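Local coordinates for protein phosphoribosylaminoimidazole carboxylase (PDB 5C5D) that catalyses the reversible carboxylation of 5-aminoimidazole ribonucleotide by CO2 to 4-carboxy-5-aminoimidazole ribonucleotide in de novo purine biosynthesis, at residues L4-M9 and K60-I65. The protein carries 1 engineered substitution. Residues are numbered along the deposited sequence; the frame is centred on the assembly and turned at random.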
loop_
_atom_site.group_PDB
_atom_site.type_symbol
_atom_site.label_atom_id
_atom_site.label_comp_id
_atom_site.label_asym_id
_atom_site.label_seq_id
_atom_site.Cartn_x
_atom_site.Cartn_y
_atom_site.Cartn_z
ATOM N N LEU D 4 39.180 -1.905 1.294
ATOM C CA LEU D 4 38.723 -1.698 -0.069
ATOM C C LEU D 4 37.210 -1.881 -0.111
ATOM O O LEU D 4 36.689 -2.842 0.435
ATOM C CB LEU D 4 39.389 -2.692 -1.030
ATOM C CG LEU D 4 38.918 -2.591 -2.470
ATOM C CD1 LEU D 4 39.311 -1.231 -3.019
ATOM C CD2 LEU D 4 39.514 -3.706 -3.313
ATOM N N VAL D 5 36.505 -0.980 -0.778
ATOM C CA VAL D 5 35.086 -1.141 -0.990
ATOM C C VAL D 5 34.851 -1.267 -2.484
ATOM O O VAL D 5 35.238 -0.393 -3.244
ATOM C CB VAL D 5 34.274 0.045 -0.466
ATOM C CG1 VAL D 5 32.796 -0.111 -0.826
ATOM C CG2 VAL D 5 34.421 0.186 1.036
ATOM N N ILE D 6 34.217 -2.353 -2.890
ATOM C CA ILE D 6 33.895 -2.570 -4.275
ATOM C C ILE D 6 32.451 -2.149 -4.446
ATOM O O ILE D 6 31.561 -2.732 -3.845
ATOM C CB ILE D 6 34.060 -4.043 -4.694
ATOM C CG1 ILE D 6 35.512 -4.508 -4.503
ATOM C CG2 ILE D 6 33.589 -4.213 -6.127
ATOM C CD1 ILE D 6 35.857 -5.025 -3.098
ATOM N N ILE D 7 32.243 -1.143 -5.286
ATOM C CA ILE D 7 30.901 -0.663 -5.600
ATOM C C ILE D 7 30.505 -1.277 -6.910
ATOM O O ILE D 7 31.084 -0.939 -7.945
ATOM C CB ILE D 7 30.856 0.863 -5.697
ATOM C CG1 ILE D 7 31.383 1.474 -4.406
ATOM C CG2 ILE D 7 29.419 1.332 -5.974
ATOM C CD1 ILE D 7 31.569 2.987 -4.479
ATOM N N LEU D 8 29.560 -2.212 -6.879
ATOM C CA LEU D 8 29.158 -2.949 -8.078
ATOM C C LEU D 8 27.714 -2.656 -8.428
ATOM O O LEU D 8 26.809 -2.868 -7.604
ATOM C CB LEU D 8 29.353 -4.456 -7.870
ATOM C CG LEU D 8 28.818 -5.325 -9.005
ATOM C CD1 LEU D 8 29.494 -5.033 -10.337
ATOM C CD2 LEU D 8 28.973 -6.790 -8.627
ATOM N N MET D 9 27.492 -2.155 -9.641
ATOM C CA MET D 9 26.154 -1.771 -10.053
ATOM C C MET D 9 25.695 -2.606 -11.250
ATOM O O MET D 9 26.511 -3.032 -12.066
ATOM C CB MET D 9 26.135 -0.281 -10.408
ATOM C CG MET D 9 26.784 -0.001 -11.714
ATOM S SD MET D 9 27.020 1.788 -11.973
ATOM C CE MET D 9 28.544 2.024 -11.079
ATOM N N LYS D 60 37.597 -6.167 2.914
ATOM C CA LYS D 60 36.779 -5.605 1.854
ATOM C C LYS D 60 35.316 -5.698 2.142
ATOM O O LYS D 60 34.860 -6.575 2.870
ATOM C CB LYS D 60 37.095 -6.276 0.524
ATOM C CG LYS D 60 36.873 -7.727 0.425
ATOM C CD LYS D 60 37.789 -8.256 -0.717
ATOM C CE LYS D 60 38.297 -9.613 -0.435
ATOM N NZ LYS D 60 39.139 -9.664 0.743
ATOM N N LEU D 61 34.593 -4.758 1.545
ATOM C CA LEU D 61 33.143 -4.759 1.525
ATOM C C LEU D 61 32.688 -4.585 0.083
ATOM O O LEU D 61 33.379 -3.957 -0.702
ATOM C CB LEU D 61 32.560 -3.649 2.394
ATOM C CG LEU D 61 32.756 -3.818 3.890
ATOM C CD1 LEU D 61 32.299 -2.558 4.573
ATOM C CD2 LEU D 61 32.010 -5.026 4.447
ATOM N N TYR D 62 31.531 -5.151 -0.241
ATOM C CA TYR D 62 30.883 -4.895 -1.514
ATOM C C TYR D 62 29.628 -4.100 -1.259
ATOM O O TYR D 62 28.863 -4.460 -0.369
ATOM C CB TYR D 62 30.557 -6.217 -2.214
ATOM C CG TYR D 62 31.783 -7.054 -2.502
ATOM C CD1 TYR D 62 32.353 -7.841 -1.514
ATOM C CD2 TYR D 62 32.358 -7.077 -3.764
ATOM C CE1 TYR D 62 33.482 -8.603 -1.773
ATOM C CE2 TYR D 62 33.453 -7.839 -4.039
ATOM C CZ TYR D 62 34.021 -8.614 -3.042
ATOM O OH TYR D 62 35.148 -9.381 -3.275
ATOM N N ILE D 63 29.428 -3.034 -2.022
ATOM C CA ILE D 63 28.168 -2.282 -1.988
ATOM C C ILE D 63 27.517 -2.518 -3.342
ATOM O O ILE D 63 28.083 -2.159 -4.381
ATOM C CB ILE D 63 28.375 -0.794 -1.705
ATOM C CG1 ILE D 63 29.034 -0.590 -0.345
ATOM C CG2 ILE D 63 27.041 -0.045 -1.768
ATOM C CD1 ILE D 63 29.367 0.900 -0.048
ATOM N N THR D 64 26.327 -3.113 -3.331
ATOM C CA THR D 64 25.664 -3.551 -4.548
ATOM C C THR D 64 24.440 -2.712 -4.865
ATOM O O THR D 64 23.591 -2.467 -4.025
ATOM C CB THR D 64 25.287 -5.023 -4.429
ATOM O OG1 THR D 64 24.610 -5.208 -3.166
ATOM C CG2 THR D 64 26.555 -5.880 -4.516
ATOM N N ILE D 65 24.428 -2.225 -6.093
ATOM C CA ILE D 65 23.414 -1.285 -6.581
ATOM C C ILE D 65 22.638 -1.842 -7.757
ATOM O O ILE D 65 23.198 -2.018 -8.812
ATOM C CB ILE D 65 24.069 0.007 -7.058
ATOM C CG1 ILE D 65 24.877 0.644 -5.920
ATOM C CG2 ILE D 65 23.039 1.013 -7.533
ATOM C CD1 ILE D 65 25.853 1.703 -6.457
#
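Strands 4-9 and 60-65 run side by side in parallel, their axes 4.6 Å apart at closest and turned by 19°, with Leu4 paired to Lys60 and Met9 to Ile65. Five backbone hydrogen bonds join them, alternating in direction: Leu61 N, Ile63 N and Ile65 N give to Leu4 O, Ile6 O and Leu8 O, while Ile6 N and Leu8 N give to Leu61 O and Ile63 O. Each of these carbonyls also receives a CA-H, as from Tyr62 CA to Ile6 O at 3.3 Å.

On the face of Ile6 and Tyr62 the two side chains lie alongside, pointing the same way. Ile6 CB rests 3.6 Å from Tyr62 CD2, and Ile6 CD1 lies over one ring face, toward the rim, in a CH-pi contact 4.1 Å from the centroid. CG1 stands anti to the carbonyl carbon (chi1 -61°), and a chi2 of 86° carries CD1 there. The same CD1 reaches Lys60 CB at 4.0 Å. Helix 43-54 packs on this face, and its Glu54 OE2 is hydrogen-bonded to Tyr62 OH. The other face is apolar: Val5 CG1 meets Ile63 CD1 at 3.7 Å, Ile7 CG2 meets Ile65 CD1 at 3.6 Å, each pair crossing at a slant, and Met9 CB abuts Ile65 CB. Helix 15-27 packs here.

These are neighbouring inner strands of the parallel sheet in an alpha/beta fold. At the carboxyl end the side chains of Ile65 and Met9 lie near those of substrate-binding Asp14 and Ser11. The bonds satisfy buried facing N-H and C=O groups, and apolar side chains add contact on both faces.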